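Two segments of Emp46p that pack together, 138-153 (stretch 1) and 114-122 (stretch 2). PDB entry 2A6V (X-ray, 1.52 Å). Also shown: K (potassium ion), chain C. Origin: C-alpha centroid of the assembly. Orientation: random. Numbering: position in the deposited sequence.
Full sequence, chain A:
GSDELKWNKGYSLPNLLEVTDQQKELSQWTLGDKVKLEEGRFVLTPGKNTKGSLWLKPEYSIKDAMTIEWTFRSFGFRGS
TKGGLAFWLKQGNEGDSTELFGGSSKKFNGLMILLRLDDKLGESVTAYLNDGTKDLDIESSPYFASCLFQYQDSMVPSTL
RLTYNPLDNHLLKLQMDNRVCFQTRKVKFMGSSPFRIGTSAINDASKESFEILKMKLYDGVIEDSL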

# COMPACT_ATOMS: atom_id res chain seq x y z
N ILE A 138 -11.91 -1.35 11.81
CA ILE A 138 -10.47 -1.42 12.05
C ILE A 138 -10.19 -1.78 13.50
O ILE A 138 -9.18 -2.41 13.79
CB ILE A 138 -9.76 -0.10 11.62
CG1 ILE A 138 -8.25 -0.30 11.53
CG2 ILE A 138 -10.11 1.02 12.56
CD1 ILE A 138 -7.85 -1.32 10.52
N GLU A 139 -11.07 -1.41 14.42
CA GLU A 139 -10.85 -1.74 15.83
C GLU A 139 -11.10 -3.22 16.12
O GLU A 139 -10.22 -3.92 16.60
CB GLU A 139 -11.75 -0.84 16.70
CG GLU A 139 -11.69 -1.09 18.19
CD GLU A 139 -12.63 -0.19 18.97
OE1 GLU A 139 -13.61 0.32 18.38
OE2 GLU A 139 -12.39 -0.01 20.18
N SER A 140 -12.29 -3.72 15.78
CA SER A 140 -12.70 -5.07 16.18
C SER A 140 -12.42 -6.21 15.18
O SER A 140 -12.31 -7.37 15.58
CB SER A 140 -14.20 -5.08 16.53
OG SER A 140 -15.00 -4.81 15.40
N SER A 141 -12.31 -5.91 13.89
CA SER A 141 -11.99 -6.94 12.91
C SER A 141 -10.56 -7.40 13.07
O SER A 141 -9.68 -6.59 13.32
CB SER A 141 -12.18 -6.45 11.48
OG SER A 141 -13.51 -6.07 11.28
N PRO A 142 -10.33 -8.70 13.00
CA PRO A 142 -8.97 -9.22 13.19
C PRO A 142 -8.05 -9.06 11.99
O PRO A 142 -8.51 -9.19 10.86
CB PRO A 142 -9.19 -10.71 13.46
CG PRO A 142 -10.48 -11.03 12.82
CD PRO A 142 -11.31 -9.79 12.85
N TYR A 143 -6.78 -8.79 12.27
CA TYR A 143 -5.71 -8.93 11.27
C TYR A 143 -5.16 -10.35 11.38
O TYR A 143 -5.26 -10.99 12.44
CB TYR A 143 -4.60 -7.88 11.49
CG TYR A 143 -4.11 -7.74 12.91
CD1 TYR A 143 -3.19 -8.64 13.43
CD2 TYR A 143 -4.54 -6.70 13.72
CE1 TYR A 143 -2.74 -8.50 14.72
CE2 TYR A 143 -4.10 -6.56 15.02
CZ TYR A 143 -3.21 -7.50 15.52
OH TYR A 143 -2.73 -7.40 16.83
N PHE A 144 -4.60 -10.85 10.29
CA PHE A 144 -4.05 -12.20 10.24
C PHE A 144 -2.54 -12.25 10.49
O PHE A 144 -1.98 -13.30 10.80
CB PHE A 144 -4.38 -12.93 8.95
CG PHE A 144 -3.66 -12.40 7.76
CD1 PHE A 144 -2.39 -12.87 7.41
CD2 PHE A 144 -4.24 -11.43 6.96
CE1 PHE A 144 -1.72 -12.36 6.30
CE2 PHE A 144 -3.57 -10.93 5.86
CZ PHE A 144 -2.31 -11.41 5.52
N ALA A 145 -1.89 -11.09 10.39
CA ALA A 145 -0.47 -10.98 10.65
C ALA A 145 -0.11 -9.57 11.05
O ALA A 145 -0.85 -8.62 10.78
CB ALA A 145 0.32 -11.38 9.43
N SER A 146 1.03 -9.43 11.71
CA SER A 146 1.46 -8.13 12.20
C SER A 146 2.94 -8.13 12.52
O SER A 146 3.55 -9.18 12.70
CB SER A 146 0.66 -7.71 13.42
OG SER A 146 1.01 -8.50 14.56
N CYS A 147 3.50 -6.94 12.60
CA CYS A 147 4.78 -6.68 13.24
C CYS A 147 4.80 -5.26 13.80
O CYS A 147 4.05 -4.39 13.36
CB CYS A 147 5.96 -6.93 12.31
SG CYS A 147 6.06 -5.81 10.89
N LEU A 148 5.65 -5.02 14.77
CA LEU A 148 5.85 -3.69 15.30
C LEU A 148 6.89 -3.03 14.39
O LEU A 148 7.89 -3.65 14.03
CB LEU A 148 6.32 -3.75 16.75
CG LEU A 148 5.45 -4.57 17.68
CD1 LEU A 148 6.00 -4.49 19.10
CD2 LEU A 148 3.99 -4.13 17.62
N PHE A 149 6.61 -1.80 14.00
CA PHE A 149 7.46 -1.11 13.02
C PHE A 149 7.35 0.41 13.19
O PHE A 149 6.26 0.98 13.17
CB PHE A 149 7.07 -1.52 11.60
CG PHE A 149 7.98 -0.95 10.55
CD1 PHE A 149 9.23 -1.50 10.34
CD2 PHE A 149 7.63 0.19 9.86
CE1 PHE A 149 10.08 -0.95 9.40
CE2 PHE A 149 8.49 0.73 8.92
CZ PHE A 149 9.69 0.18 8.70
N GLN A 150 8.50 1.04 13.40
CA GLN A 150 8.58 2.49 13.60
C GLN A 150 8.59 3.20 12.24
O GLN A 150 9.46 2.96 11.39
CB GLN A 150 9.84 2.87 14.39
CG GLN A 150 9.82 4.29 14.87
CD GLN A 150 11.01 4.67 15.73
OE1 GLN A 150 11.10 5.81 16.19
NE2 GLN A 150 11.90 3.73 15.99
N TYR A 151 7.61 4.06 12.03
CA TYR A 151 7.48 4.81 10.77
C TYR A 151 7.25 6.34 10.97
O TYR A 151 7.58 7.10 10.08
CB TYR A 151 6.37 4.23 9.86
CG TYR A 151 5.00 4.43 10.42
CD1 TYR A 151 4.31 5.61 10.19
CD2 TYR A 151 4.41 3.46 11.23
CE1 TYR A 151 3.05 5.83 10.74
CE2 TYR A 151 3.16 3.66 11.80
CZ TYR A 151 2.47 4.85 11.54
OH TYR A 151 1.24 5.10 12.13
N GLN A 152 6.69 6.80 12.08
CA GLN A 152 6.34 8.21 12.17
C GLN A 152 7.57 9.08 12.17
O GLN A 152 8.59 8.76 12.80
CB GLN A 152 5.50 8.54 13.39
CG GLN A 152 4.09 7.99 13.35
CD GLN A 152 3.23 8.63 14.40
OE1 GLN A 152 3.67 8.80 15.54
NE2 GLN A 152 2.00 8.97 14.04
N ASP A 153 7.44 10.19 11.46
CA ASP A 153 8.38 11.32 11.48
C ASP A 153 9.82 10.90 11.18
O ASP A 153 10.74 11.02 12.00
CB ASP A 153 8.24 12.10 12.79
CG ASP A 153 8.90 13.46 12.71
OD1 ASP A 153 9.10 13.99 11.59
OD2 ASP A 153 9.28 14.06 13.74
K K C . -8.27 -4.75 14.57
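Stretch 2 (114-122) LLRLDDKLG

No direct hydrogen bond joins the two stretches; their polar links run through ordered water and a potassium ion. The ion is held by backbone oxygens of stretch 1: I138 O lies 2.6 Å from K, E139 O 2.9 Å from K and S141 O 2.6 Å from K. Two waters and one atom from elsewhere in the structure complete the listed ligands. Stretch 2 supplies no direct ligand. It reaches the ion through a water that lies 2.8 Å from K and donates to D118 OD1 and D119 OD1, at 2.7 Å and 2.8 Å. A second water donates to D119 OD2 at 2.5 Å and to E139 O at 2.7 Å. A third donates to D118 OD2 at 2.7 Å and is hydrogen-bonded to Y143 OH, also at 2.7 Å.

Stretch 2 arrives as a strand at L114-L115. The chain turns a corner at R116, and L117-D118 form a strand of another sheet or face. A tight turn follows, in which D118 N bonds to G122 O at 2.9 Å and G122 N to D118 O at 3.0 Å. D118 OD2 also accepts from K120 N at 3.0 Å and from L121 N at 2.9 Å. G122 has a positive phi of 72°, a value that favours glycine.

Stretch 1 starts with helical phi/psi at I138-S140, without regular helix bonds. It passes through loop into a strand ending at L148, then returns to loop. E139 CA is 7.0 Å from D119 CA, L148 CA is 7.1 Å from L121 CA, and Y151 CA is 7.8 Å from L115 CA. Going along stretch 1, the partners in stretch 2 run D119, L121, L115, so the pairing follows no single direction. Such spacing leaves room for side chains between the backbones.

At the start of stretch 1, I138 CD1 meets L114 CD2 at 3.6 Å. I138 CG1 lies over one face of the R116 guanidinium, 3.5 Å from R116 CZ. The CA-to-CB bond of R116 points away from stretch 1, but the end of the side chain comes nearer. R116 NH2 forms salt bridges with D119 OD1 at 3.0 Å and D118 OD1 at 3.4 Å; both hydrogen bonds are weak.

The CA-to-CB bond of L121 points toward stretch 1, and L121 has the largest covered area in stretch 2. L121 CD1 lies 3.4 Å from Y143 OH and 3.8 Å from S146 CB, while L121 CB is 3.8 Å from L148 CD2.

Y151 has the largest covered area in stretch 1. L115 CB lies over one face of its ring. Y151 OH reaches the corner, 3.1 Å from R116 CA and 3.5 Å from L117 CD2. Nearby, Q152 NE2 is 4.1 Å from L117 CD1.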

# COMPACT_ATOMS: atom_id res chain seq x y z
N LEU A 114 -1.43 -2.31 6.50
CA LEU A 114 -1.69 -1.03 7.07
C LEU A 114 -0.58 -0.64 8.02
O LEU A 114 -0.23 -1.41 8.91
CB LEU A 114 -3.02 -1.07 7.81
CG LEU A 114 -3.43 0.17 8.57
CD1 LEU A 114 -3.62 1.38 7.67
CD2 LEU A 114 -4.71 -0.14 9.32
N LEU A 115 -0.02 0.56 7.84
CA LEU A 115 0.86 1.23 8.77
C LEU A 115 0.04 2.25 9.53
O LEU A 115 -0.47 3.21 8.94
CB LEU A 115 2.02 1.93 8.07
CG LEU A 115 3.15 1.01 7.62
CD1 LEU A 115 2.69 -0.01 6.56
CD2 LEU A 115 4.32 1.78 7.14
N ARG A 116 -0.13 2.03 10.83
CA ARG A 116 -0.89 2.94 11.66
C ARG A 116 -0.51 2.72 13.11
O ARG A 116 0.34 1.88 13.41
CB ARG A 116 -2.40 2.75 11.46
CG ARG A 116 -3.04 1.56 12.15
CD ARG A 116 -4.52 1.77 12.49
NE ARG A 116 -5.08 0.62 13.19
CZ ARG A 116 -6.07 0.69 14.07
NH1 ARG A 116 -6.64 1.86 14.35
NH2 ARG A 116 -6.48 -0.42 14.68
N LEU A 117 -1.13 3.50 13.98
CA LEU A 117 -1.07 3.24 15.41
C LEU A 117 -2.22 2.32 15.74
O LEU A 117 -3.37 2.75 15.91
CB LEU A 117 -1.13 4.55 16.19
CG LEU A 117 -0.12 5.61 15.78
CD1 LEU A 117 -0.13 6.76 16.71
CD2 LEU A 117 1.27 5.05 15.67
N ASP A 118 -1.92 1.04 15.76
CA ASP A 118 -2.93 0.07 16.10
C ASP A 118 -3.36 0.29 17.54
O ASP A 118 -2.58 0.73 18.37
CB ASP A 118 -2.38 -1.33 15.89
CG ASP A 118 -3.36 -2.39 16.29
OD1 ASP A 118 -4.20 -2.78 15.47
OD2 ASP A 118 -3.36 -2.87 17.43
N ASP A 119 -4.63 0.05 17.84
CA ASP A 119 -5.13 0.48 19.15
C ASP A 119 -4.52 -0.31 20.28
O ASP A 119 -4.52 0.15 21.41
CB ASP A 119 -6.64 0.49 19.24
CG ASP A 119 -7.27 -0.76 18.77
OD1 ASP A 119 -7.32 -0.98 17.52
OD2 ASP A 119 -7.83 -1.53 19.56
N LYS A 120 -3.99 -1.50 19.98
CA LYS A 120 -3.33 -2.31 21.01
C LYS A 120 -1.84 -2.54 20.79
O LYS A 120 -1.09 -2.66 21.76
CB LYS A 120 -4.09 -3.62 21.19
CG LYS A 120 -5.47 -3.39 21.82
CD LYS A 120 -6.24 -4.66 21.99
CE LYS A 120 -7.57 -4.40 22.72
NZ LYS A 120 -8.34 -5.67 22.88
N LEU A 121 -1.39 -2.60 19.53
CA LEU A 121 0.05 -2.76 19.24
C LEU A 121 0.83 -1.46 19.20
O LEU A 121 2.07 -1.43 19.32
CB LEU A 121 0.24 -3.42 17.89
CG LEU A 121 -0.30 -4.83 17.68
CD1 LEU A 121 -0.19 -5.19 16.20
CD2 LEU A 121 0.44 -5.81 18.54
N GLY A 122 0.12 -0.37 18.95
CA GLY A 122 0.75 0.88 18.60
C GLY A 122 1.32 0.82 17.19
O GLY A 122 0.77 0.17 16.31
O HOH W 1 -3.96 -5.39 18.21
O HOH W 2 -6.61 -3.44 16.43
O HOH W 3 -9.22 -3.52 19.07
O HOH W 4 -7.63 -7.09 16.08